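Local coordinates for protein CpuTA1 (Curtobacterium pusillum, PDB 5K3W) that belongs to the class IV aminotransferase family and binds pyridoxal-5'-phosphate, in an assembly of two copies of the chain, at residues A[41-46]-A[122-127]; A[64-69]-A[96-101]; A[214-219]-A[263-268]; A[272-277]-A[299-304]. One frame throughout, in Å; residues are numbered along the deposited sequence.

Contact 1: residues A[41-46]-A[122-127]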
# COMPACT_ATOMS: atom_id res chain seq x y z
N GLN A 41 12.84 14.58 2.87
CA GLN A 41 12.11 14.87 4.09
C GLN A 41 11.70 13.65 4.90
O GLN A 41 11.33 13.82 6.06
CB GLN A 41 10.86 15.70 3.78
CG GLN A 41 11.18 17.08 3.20
CD GLN A 41 11.81 18.01 4.23
OE1 GLN A 41 11.72 17.79 5.43
NE2 GLN A 41 12.43 19.07 3.74
N VAL A 42 11.72 12.45 4.33
CA VAL A 42 11.23 11.26 5.00
C VAL A 42 12.40 10.36 5.33
O VAL A 42 13.31 10.16 4.51
CB VAL A 42 10.19 10.52 4.14
CG1 VAL A 42 9.62 9.33 4.91
CG2 VAL A 42 9.07 11.48 3.74
N ARG A 43 12.41 9.83 6.55
CA ARG A 43 13.42 8.84 6.90
C ARG A 43 13.16 7.54 6.16
O ARG A 43 12.01 7.18 5.88
CB ARG A 43 13.44 8.58 8.41
CG ARG A 43 13.79 9.78 9.24
CD ARG A 43 15.28 9.95 9.32
NE ARG A 43 15.90 8.81 9.97
CZ ARG A 43 15.85 8.57 11.28
NH1 ARG A 43 15.21 9.41 12.08
NH2 ARG A 43 16.45 7.50 11.78
N ILE A 44 14.25 6.84 5.83
CA ILE A 44 14.14 5.62 5.05
C ILE A 44 13.41 4.53 5.82
O ILE A 44 12.86 3.62 5.21
CB ILE A 44 15.55 5.15 4.61
CG1 ILE A 44 15.44 4.13 3.47
CG2 ILE A 44 16.31 4.54 5.79
CD1 ILE A 44 14.61 4.58 2.25
N THR A 45 13.38 4.60 7.16
CA THR A 45 12.62 3.63 7.94
C THR A 45 11.25 4.17 8.39
O THR A 45 10.65 3.60 9.30
CB THR A 45 13.43 3.14 9.15
OG1 THR A 45 13.87 4.25 9.92
CG2 THR A 45 14.64 2.35 8.70
N ASP A 46 10.75 5.23 7.77
CA ASP A 46 9.38 5.65 8.04
C ASP A 46 8.43 4.58 7.51
O ASP A 46 8.55 4.16 6.36
CB ASP A 46 9.09 7.00 7.40
CG ASP A 46 7.90 7.71 8.05
OD1 ASP A 46 6.76 7.24 7.90
OD2 ASP A 46 8.12 8.76 8.70
N ARG A 122 2.38 6.05 10.35
CA ARG A 122 2.64 5.51 11.68
C ARG A 122 4.01 5.92 12.21
O ARG A 122 4.30 5.67 13.38
CB ARG A 122 2.50 3.97 11.67
CG ARG A 122 2.15 3.33 13.04
CD ARG A 122 1.70 1.86 12.92
NE ARG A 122 0.70 1.65 11.86
CZ ARG A 122 -0.62 1.71 12.02
NH1 ARG A 122 -1.15 1.98 13.21
NH2 ARG A 122 -1.43 1.52 10.99
N GLY A 123 4.84 6.56 11.39
CA GLY A 123 6.10 7.12 11.83
C GLY A 123 7.30 6.23 11.56
O GLY A 123 7.21 5.12 11.01
N ILE A 124 8.45 6.76 11.96
CA ILE A 124 9.69 5.99 12.01
C ILE A 124 9.49 4.76 12.87
O ILE A 124 8.96 4.83 13.99
CB ILE A 124 10.82 6.88 12.57
CG1 ILE A 124 10.86 8.22 11.80
CG2 ILE A 124 12.14 6.13 12.54
CD1 ILE A 124 11.79 9.26 12.39
N GLU A 125 9.93 3.61 12.36
CA GLU A 125 9.63 2.34 13.02
C GLU A 125 10.40 2.22 14.33
O GLU A 125 11.56 2.64 14.43
CB GLU A 125 9.96 1.17 12.08
CG GLU A 125 9.83 -0.20 12.75
CD GLU A 125 9.49 -1.31 11.78
OE1 GLU A 125 8.57 -2.11 12.08
OE2 GLU A 125 10.14 -1.39 10.71
N GLY A 126 9.75 1.64 15.34
CA GLY A 126 10.32 1.51 16.66
C GLY A 126 10.11 2.70 17.57
O GLY A 126 10.56 2.67 18.72
N GLU A 127 9.40 3.73 17.11
CA GLU A 127 9.42 5.04 17.73
C GLU A 127 8.07 5.46 18.31
O GLU A 127 8.04 6.37 19.15
CB GLU A 127 9.90 6.07 16.71
CG GLU A 127 10.19 7.43 17.26
CD GLU A 127 10.98 8.28 16.29
OE1 GLU A 127 10.48 9.36 15.88
OE2 GLU A 127 12.10 7.86 15.93
O HOH W 1 10.39 0.69 8.57
O HOH W 2 13.41 3.22 12.60
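A single backbone hydrogen bond joins the two loops: Glu125 N donates to Thr45 O over 3.1 Å, from above the carbonyl plane. It accompanies an isolated beta bridge between Asp46 and Ile124, whose CA atoms are 4.0 Å apart. Two waters widen this join. One gives hydrogens to Thr45 O and Glu125 OE2; the other links Thr45 OG1 with Glu125 O, accepted there at 2.7 Å. Threonine suits the site because its OG1, set between backbone N and carbonyl carbon (chi1 54°), reaches that water and meets Ile124 CG2 at 3.7 Å.

Van der Waals contact centres on Ile124, whose extended CG1-CD1 branch crosses Arg43 obliquely. CD1 lies 3.4 Å from Arg43 NH1 and 3.8 Å from Arg43 CG, so the bent arginine touches it with stem and tip; Arg43 NE bonds Phe37 O of the second subunit. Gly123 takes backbone angles that call for glycine.

Buried Asp46 N-caps helix 47-50 by accepting from Gly48 N, and its carboxylate bonds Thr121 and Ser131. The paired loops, following strands 32-35 and 114-121, lie at the subunit interface: Glu125 forms a salt bridge with Arg182 of the second subunit, while Asp46 packs on Trp133 of its own chain's strand 131-138.

Contact 2: residues A[64-69]-A[96-101]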
# COMPACT_ATOMS: atom_id res chain seq x y z
N GLY A 64 -7.70 30.16 -3.96
CA GLY A 64 -7.26 30.24 -2.59
C GLY A 64 -8.04 29.42 -1.57
O GLY A 64 -7.60 29.32 -0.42
N HIS A 65 -9.18 28.84 -1.93
CA HIS A 65 -9.94 28.13 -0.89
C HIS A 65 -9.86 26.63 -1.07
O HIS A 65 -10.20 26.12 -2.14
CB HIS A 65 -11.41 28.55 -0.91
CG HIS A 65 -11.62 30.02 -0.76
ND1 HIS A 65 -11.34 30.69 0.41
CD2 HIS A 65 -12.07 30.95 -1.64
CE1 HIS A 65 -11.61 31.98 0.25
NE2 HIS A 65 -12.06 32.16 -0.98
N PRO A 66 -9.47 25.89 -0.03
CA PRO A 66 -9.60 24.43 -0.07
C PRO A 66 -11.06 24.01 -0.10
O PRO A 66 -11.87 24.45 0.72
CB PRO A 66 -8.92 23.98 1.23
CG PRO A 66 -8.21 25.19 1.76
CD PRO A 66 -8.96 26.37 1.26
N GLN A 67 -11.41 23.14 -1.04
CA GLN A 67 -12.79 22.71 -1.17
C GLN A 67 -13.13 21.60 -0.18
O GLN A 67 -12.37 20.64 -0.01
CB GLN A 67 -13.08 22.22 -2.58
CG GLN A 67 -12.96 23.26 -3.65
CD GLN A 67 -13.42 22.72 -4.99
OE1 GLN A 67 -13.14 21.57 -5.34
NE2 GLN A 67 -14.15 23.54 -5.73
N ALA A 68 -14.29 21.72 0.47
CA ALA A 68 -14.82 20.67 1.33
C ALA A 68 -13.83 20.32 2.44
O ALA A 68 -13.70 19.16 2.84
CB ALA A 68 -15.19 19.43 0.51
N LEU A 69 -13.14 21.34 2.96
CA LEU A 69 -12.01 21.09 3.86
C LEU A 69 -12.43 20.26 5.07
O LEU A 69 -11.70 19.35 5.48
CB LEU A 69 -11.37 22.42 4.31
CG LEU A 69 -10.14 22.27 5.21
CD1 LEU A 69 -9.06 21.44 4.53
CD2 LEU A 69 -9.56 23.61 5.66
N ALA A 96 -2.60 23.89 9.24
CA ALA A 96 -1.47 23.57 8.37
C ALA A 96 -1.84 23.77 6.90
O ALA A 96 -1.05 24.31 6.13
CB ALA A 96 -0.98 22.14 8.61
N VAL A 97 -3.04 23.33 6.50
CA VAL A 97 -3.43 23.45 5.10
C VAL A 97 -3.59 24.92 4.70
O VAL A 97 -3.14 25.34 3.63
CB VAL A 97 -4.71 22.65 4.84
CG1 VAL A 97 -5.29 22.99 3.48
CG2 VAL A 97 -4.45 21.14 4.96
N LEU A 98 -4.22 25.72 5.57
CA LEU A 98 -4.44 27.13 5.25
C LEU A 98 -3.14 27.91 5.22
O LEU A 98 -2.94 28.76 4.34
CB LEU A 98 -5.42 27.73 6.24
CG LEU A 98 -6.82 27.11 6.16
CD1 LEU A 98 -7.78 27.74 7.15
CD2 LEU A 98 -7.33 27.24 4.74
N ALA A 99 -2.23 27.64 6.16
CA ALA A 99 -0.92 28.27 6.11
C ALA A 99 -0.18 27.89 4.83
O ALA A 99 0.50 28.73 4.22
CB ALA A 99 -0.11 27.87 7.34
N GLY A 100 -0.30 26.63 4.42
CA GLY A 100 0.33 26.19 3.19
C GLY A 100 -0.23 26.90 1.97
O GLY A 100 0.52 27.35 1.10
N VAL A 101 -1.55 27.01 1.89
CA VAL A 101 -2.13 27.76 0.78
C VAL A 101 -1.65 29.21 0.84
O VAL A 101 -1.30 29.81 -0.18
CB VAL A 101 -3.67 27.66 0.79
CG1 VAL A 101 -4.27 28.67 -0.18
CG2 VAL A 101 -4.10 26.24 0.41
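Val97 O is the securely held polar atom here, gripped by one bond: it accepts from Val101 N at 2.9 Å, one turn further along helix 90-108. No hydrogen bond crosses between 64-69 and 96-101, and the contact is made mostly by hydrocarbon.

Pro66 carries it. The pyrrolidine ring points at the helix, and its CG, the outermost corner, meets Leu98 CD2 at 3.7 Å and Val97 CG1 at 4.0 Å. Leu98 crosses the ring at about a right angle, its CD2 also touching Pro66 CD, whereas Val97 slides past in the opposite direction. A rigid, compact ring suits a place where one corner must meet several branched side chains.

Val97 and Val101 share a rotamer, with CG1 anti to the backbone N (chi1 168° in both), and so present matching methyls one helical turn apart. Val101 CG1 rests 3.4 Å from Gly64 O, a van der Waals touch. Gly64 has a positive phi of 78°, which favours glycine. Leu69, in the first turn of helix 69-82, brings CD1 to 4.2 Å from Val97 CG1 and CD2 to 4.4 Å from Leu98 CD2, a looser fit that extends the apolar patch. Ala68 precedes it as the N-cap residue.

Helix 90-108 also packs Val101 on Val61 of strand 54-62 and Val97 on Ala116 and Leu118 of strand 114-121. Strand 65-66, outermost in this antiparallel sheet within the chain, sends His65 against helix 290-307.

Contact 3: residues A[214-219]-A[263-268]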
# COMPACT_ATOMS: atom_id res chain seq x y z
N ILE A 214 -20.56 7.88 -10.70
CA ILE A 214 -21.90 8.47 -10.75
C ILE A 214 -22.66 7.87 -11.92
O ILE A 214 -22.16 7.84 -13.06
CB ILE A 214 -21.85 10.00 -10.87
CG1 ILE A 214 -21.00 10.61 -9.74
CG2 ILE A 214 -23.26 10.56 -10.79
CD1 ILE A 214 -21.55 10.33 -8.39
N VAL A 215 -23.87 7.39 -11.66
CA VAL A 215 -24.68 6.69 -12.65
C VAL A 215 -25.98 7.46 -12.86
O VAL A 215 -26.71 7.72 -11.90
CB VAL A 215 -24.98 5.24 -12.23
CG1 VAL A 215 -25.95 4.62 -13.20
CG2 VAL A 215 -23.70 4.43 -12.16
N LEU A 216 -26.25 7.82 -14.11
CA LEU A 216 -27.56 8.35 -14.49
C LEU A 216 -28.35 7.27 -15.22
O LEU A 216 -27.88 6.73 -16.23
CB LEU A 216 -27.41 9.58 -15.37
CG LEU A 216 -28.73 9.99 -16.04
CD1 LEU A 216 -29.80 10.29 -14.99
CD2 LEU A 216 -28.53 11.17 -16.98
N ALA A 217 -29.54 6.95 -14.70
CA ALA A 217 -30.44 6.01 -15.36
C ALA A 217 -31.88 6.31 -14.96
O ALA A 217 -32.21 6.34 -13.77
CB ALA A 217 -30.09 4.56 -15.04
N ASP A 218 -32.74 6.53 -15.97
CA ASP A 218 -34.17 6.74 -15.75
C ASP A 218 -34.40 7.99 -14.91
O ASP A 218 -35.16 7.98 -13.94
CB ASP A 218 -34.83 5.53 -15.10
CG ASP A 218 -34.63 4.24 -15.89
OD1 ASP A 218 -34.72 4.28 -17.15
OD2 ASP A 218 -34.36 3.19 -15.26
N GLY A 219 -33.72 9.07 -15.28
CA GLY A 219 -33.87 10.31 -14.56
C GLY A 219 -33.37 10.29 -13.12
O GLY A 219 -33.52 11.28 -12.41
N ALA A 263 -26.64 1.96 -17.96
CA ALA A 263 -26.81 3.34 -17.54
C ALA A 263 -26.88 4.27 -18.75
O ALA A 263 -26.34 3.98 -19.82
CB ALA A 263 -25.67 3.77 -16.63
N GLU A 264 -27.56 5.41 -18.58
CA GLU A 264 -27.64 6.37 -19.67
C GLU A 264 -26.38 7.22 -19.77
O GLU A 264 -25.95 7.56 -20.87
CB GLU A 264 -28.86 7.26 -19.50
CG GLU A 264 -30.13 6.63 -20.03
CD GLU A 264 -31.33 6.96 -19.19
OE1 GLU A 264 -31.44 8.12 -18.72
OE2 GLU A 264 -32.17 6.05 -18.98
N ALA A 265 -25.79 7.58 -18.63
CA ALA A 265 -24.52 8.30 -18.62
C ALA A 265 -23.77 7.92 -17.36
O ALA A 265 -24.36 7.47 -16.38
CB ALA A 265 -24.72 9.82 -18.70
N LEU A 266 -22.45 8.10 -17.41
CA LEU A 266 -21.56 7.78 -16.29
C LEU A 266 -20.52 8.87 -16.12
O LEU A 266 -20.03 9.44 -17.10
CB LEU A 266 -20.84 6.45 -16.51
CG LEU A 266 -21.69 5.21 -16.73
CD1 LEU A 266 -20.79 4.08 -17.16
CD2 LEU A 266 -22.42 4.85 -15.46
N TRP A 267 -20.15 9.12 -14.86
CA TRP A 267 -19.02 9.97 -14.52
C TRP A 267 -18.15 9.30 -13.46
O TRP A 267 -18.65 8.57 -12.60
CB TRP A 267 -19.45 11.35 -13.96
CG TRP A 267 -20.30 12.17 -14.87
CD1 TRP A 267 -19.90 13.20 -15.67
CD2 TRP A 267 -21.72 12.05 -15.06
NE1 TRP A 267 -20.97 13.73 -16.34
CE2 TRP A 267 -22.10 13.04 -15.98
CE3 TRP A 267 -22.70 11.21 -14.52
CZ2 TRP A 267 -23.43 13.20 -16.39
CZ3 TRP A 267 -24.01 11.38 -14.92
CH2 TRP A 267 -24.37 12.36 -15.85
N LEU A 268 -16.85 9.55 -13.54
CA LEU A 268 -15.94 9.39 -12.42
C LEU A 268 -15.68 10.76 -11.80
O LEU A 268 -15.36 11.71 -12.52
CB LEU A 268 -14.61 8.78 -12.87
CG LEU A 268 -14.64 7.34 -13.35
CD1 LEU A 268 -13.23 6.80 -13.45
CD2 LEU A 268 -15.49 6.49 -12.42
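Leu216 O accepts two backbone hydrogens, from Glu264 N at 2.7 Å, nearly along the C=O axis, and from Ala265 N at 3.3 Å, on a lone pair in the carbonyl plane. Two residues facing one make this a classic beta bulge, set where strand 265-270 begins and its antiparallel partner 212-217 ends. Beyond it the pairing is regular. Leu216 N donates to Ala265 O, and Ile214 and Trp267 form a hydrogen-bonded pair closed from both sides; its Ile214 N to Trp267 O bond of 2.8 Å is almost straight at 172°.

At the turn end Glu264, bent at chi2, curls its carboxylate toward Asp218 N, which donates to OE2 at 3.1 Å from above the carboxylate plane and only weakly to OE1. Asp218 OD1 lies 3.6 Å from Glu264 OE2, so the two acids, their planes 68° apart, would probably raise each other's proton affinity.

One face of the sheet carries Val215, whose CG2 lies beside Leu266 CD2 while CG1 meets Ala263 CB at 3.5 Å; small alanine fits this close approach. On the other face, beta-branched Ile214 and broad Trp267 cross obliquely, Ile214 CG2 meeting Trp267 CE3 at 3.8 Å, and Thr293 holds the indole NE1. The indole reaches along the strand pair, placing Leu216 CB at its edge, near the ring plane, 3.9 Å from Trp267 CZ3.

Contact 4: residues A[272-277]-A[299-304]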
# COMPACT_ATOMS: atom_id res chain seq x y z
N VAL A 272 -9.62 16.58 -7.39
CA VAL A 272 -8.81 17.44 -8.26
C VAL A 272 -9.31 17.43 -9.70
O VAL A 272 -9.46 18.48 -10.32
CB VAL A 272 -7.33 17.03 -8.19
CG1 VAL A 272 -6.53 17.80 -9.23
CG2 VAL A 272 -6.78 17.32 -6.82
N ARG A 273 -9.57 16.24 -10.26
CA ARG A 273 -10.09 16.18 -11.62
C ARG A 273 -11.53 16.68 -11.70
O ARG A 273 -11.96 17.15 -12.77
CB ARG A 273 -9.98 14.74 -12.14
CG ARG A 273 -10.38 14.57 -13.59
CD ARG A 273 -10.02 13.19 -14.11
NE ARG A 273 -10.71 12.14 -13.37
CZ ARG A 273 -10.55 10.84 -13.58
NH1 ARG A 273 -9.71 10.44 -14.51
NH2 ARG A 273 -11.21 9.95 -12.84
N GLN A 274 -12.26 16.62 -10.60
CA GLN A 274 -13.68 16.97 -10.58
C GLN A 274 -14.47 15.91 -11.34
O GLN A 274 -14.31 14.72 -11.07
CB GLN A 274 -13.88 18.38 -11.13
CG GLN A 274 -13.00 19.45 -10.45
CD GLN A 274 -13.44 19.85 -9.01
OE1 GLN A 274 -14.46 19.39 -8.48
NE2 GLN A 274 -12.66 20.73 -8.39
N ALA A 275 -15.32 16.30 -12.29
CA ALA A 275 -16.20 15.35 -12.96
C ALA A 275 -15.65 15.00 -14.33
O ALA A 275 -15.52 15.87 -15.19
CB ALA A 275 -17.62 15.90 -13.08
N ALA A 276 -15.33 13.73 -14.54
CA ALA A 276 -14.87 13.26 -15.84
C ALA A 276 -15.93 12.37 -16.47
O ALA A 276 -16.16 11.25 -15.99
CB ALA A 276 -13.55 12.50 -15.70
N PRO A 277 -16.58 12.82 -17.54
CA PRO A 277 -17.64 11.99 -18.16
C PRO A 277 -17.06 10.83 -18.95
O PRO A 277 -16.01 10.95 -19.60
CB PRO A 277 -18.38 12.99 -19.06
CG PRO A 277 -17.32 13.97 -19.47
CD PRO A 277 -16.33 14.05 -18.31
N TYR A 299 -20.24 24.07 -11.55
CA TYR A 299 -20.74 24.02 -10.18
C TYR A 299 -19.66 23.51 -9.24
O TYR A 299 -19.41 24.10 -8.18
CB TYR A 299 -21.97 23.12 -10.08
CG TYR A 299 -22.44 22.94 -8.64
CD1 TYR A 299 -23.35 23.81 -8.07
CD2 TYR A 299 -21.97 21.88 -7.87
CE1 TYR A 299 -23.77 23.65 -6.76
CE2 TYR A 299 -22.39 21.71 -6.56
CZ TYR A 299 -23.29 22.60 -6.01
OH TYR A 299 -23.72 22.43 -4.70
N LEU A 300 -19.02 22.39 -9.60
CA LEU A 300 -18.01 21.81 -8.71
C LEU A 300 -16.86 22.78 -8.46
O LEU A 300 -16.33 22.84 -7.35
CB LEU A 300 -17.49 20.50 -9.30
CG LEU A 300 -18.47 19.33 -9.37
CD1 LEU A 300 -17.88 18.21 -10.22
CD2 LEU A 300 -18.79 18.83 -7.98
N LEU A 301 -16.46 23.54 -9.49
CA LEU A 301 -15.34 24.47 -9.32
C LEU A 301 -15.71 25.68 -8.47
O LEU A 301 -14.83 26.30 -7.86
CB LEU A 301 -14.82 24.93 -10.68
CG LEU A 301 -14.01 23.90 -11.46
CD1 LEU A 301 -13.68 24.42 -12.86
CD2 LEU A 301 -12.74 23.50 -10.71
N ALA A 302 -17.00 26.04 -8.41
CA ALA A 302 -17.44 27.28 -7.79
C ALA A 302 -18.10 27.10 -6.44
O ALA A 302 -18.45 28.10 -5.81
CB ALA A 302 -18.42 28.00 -8.72
N ARG A 303 -18.30 25.85 -5.97
CA ARG A 303 -19.13 25.63 -4.79
C ARG A 303 -18.54 26.25 -3.53
O ARG A 303 -19.29 26.74 -2.67
CB ARG A 303 -19.35 24.13 -4.59
CG ARG A 303 -18.12 23.34 -4.20
CD ARG A 303 -18.21 21.95 -4.77
NE ARG A 303 -17.64 20.94 -3.88
CZ ARG A 303 -16.64 20.13 -4.22
NH1 ARG A 303 -16.10 20.20 -5.42
NH2 ARG A 303 -16.21 19.23 -3.35
N THR A 304 -17.22 26.26 -3.40
CA THR A 304 -16.61 26.73 -2.16
C THR A 304 -16.63 28.25 -2.05
O THR A 304 -16.59 28.77 -0.93
CB THR A 304 -15.17 26.21 -2.06
OG1 THR A 304 -15.17 24.80 -2.32
CG2 THR A 304 -14.60 26.45 -0.68
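Gln274 supplies most of the first shell, its carboxamide pushed against helix 299-304. OE1 touches Leu300 CB at 3.3 Å, NE2 lies 3.6 Å from Leu301 CD2, so each end of the amide meets a different leucine. Gln274 and Leu300 slide past each other in opposite directions, while Leu301 crosses obliquely. Beside them Ala275 CB meets Leu300 CD1 at 3.7 Å. Leucine suits position 300 because its CD1 branch reaches both this small methyl and the start of the Gln274 stem.

The amide tip also faces Arg303. Gln274 OE1 approaches the guanidinium in plane at its edge, 3.6 Å from NH1, with the two groups perpendicular; the contact may be electrostatically favourable but is too long for a hydrogen bond. This is a strand-on-helix packing in which strand 274-277 and the helix run almost antiparallel, 174° between their directions, with axes 8.9 Å apart at closest approach. The strand is outermost in its five-stranded mixed sheet within the chain.

What fixes the groups lies one step out. Arg303 starts from the crowded chi1 position (68°) and folds back, so that NH1 donates to Leu300 O in its own helix at 3.3 Å. That carbonyl also accepts from Gln67 NE2, and Gln67 OE1 takes a hydrogen from Gln274 NE2, so the two glutamine amides probably help fix each other's rotation. Asn297 accepts from Ala275 N, tying the strand to the helix, and Leu300 packs on Ala238 and Val239 of helix 234-245.

How the contacts relate
Along the chain, contact 2 is nested inside the loop closed by contact 1, their centres 26 Å apart, and contacts 3 and 4 follow in series. The first two adjoin the six-stranded antiparallel sheet of the N-terminal half: contact 1 lies beyond its strand ends at the subunit interface, and contact 2 joins its edge to helix 90-108. Contacts 3 and 4, centres 17 Å apart, share the five-stranded mixed sheet, where Leu268 O accepts from Ala276 N at 2.9 Å between neighbouring strands. Gln67 bridges contacts 2 and 4, joining the chain's two halves near pyridoxal-5'-phosphate, about 7 Å from the Arg303 side chain. Contacts 1 and 3 lie farthest apart, centres 44 Å.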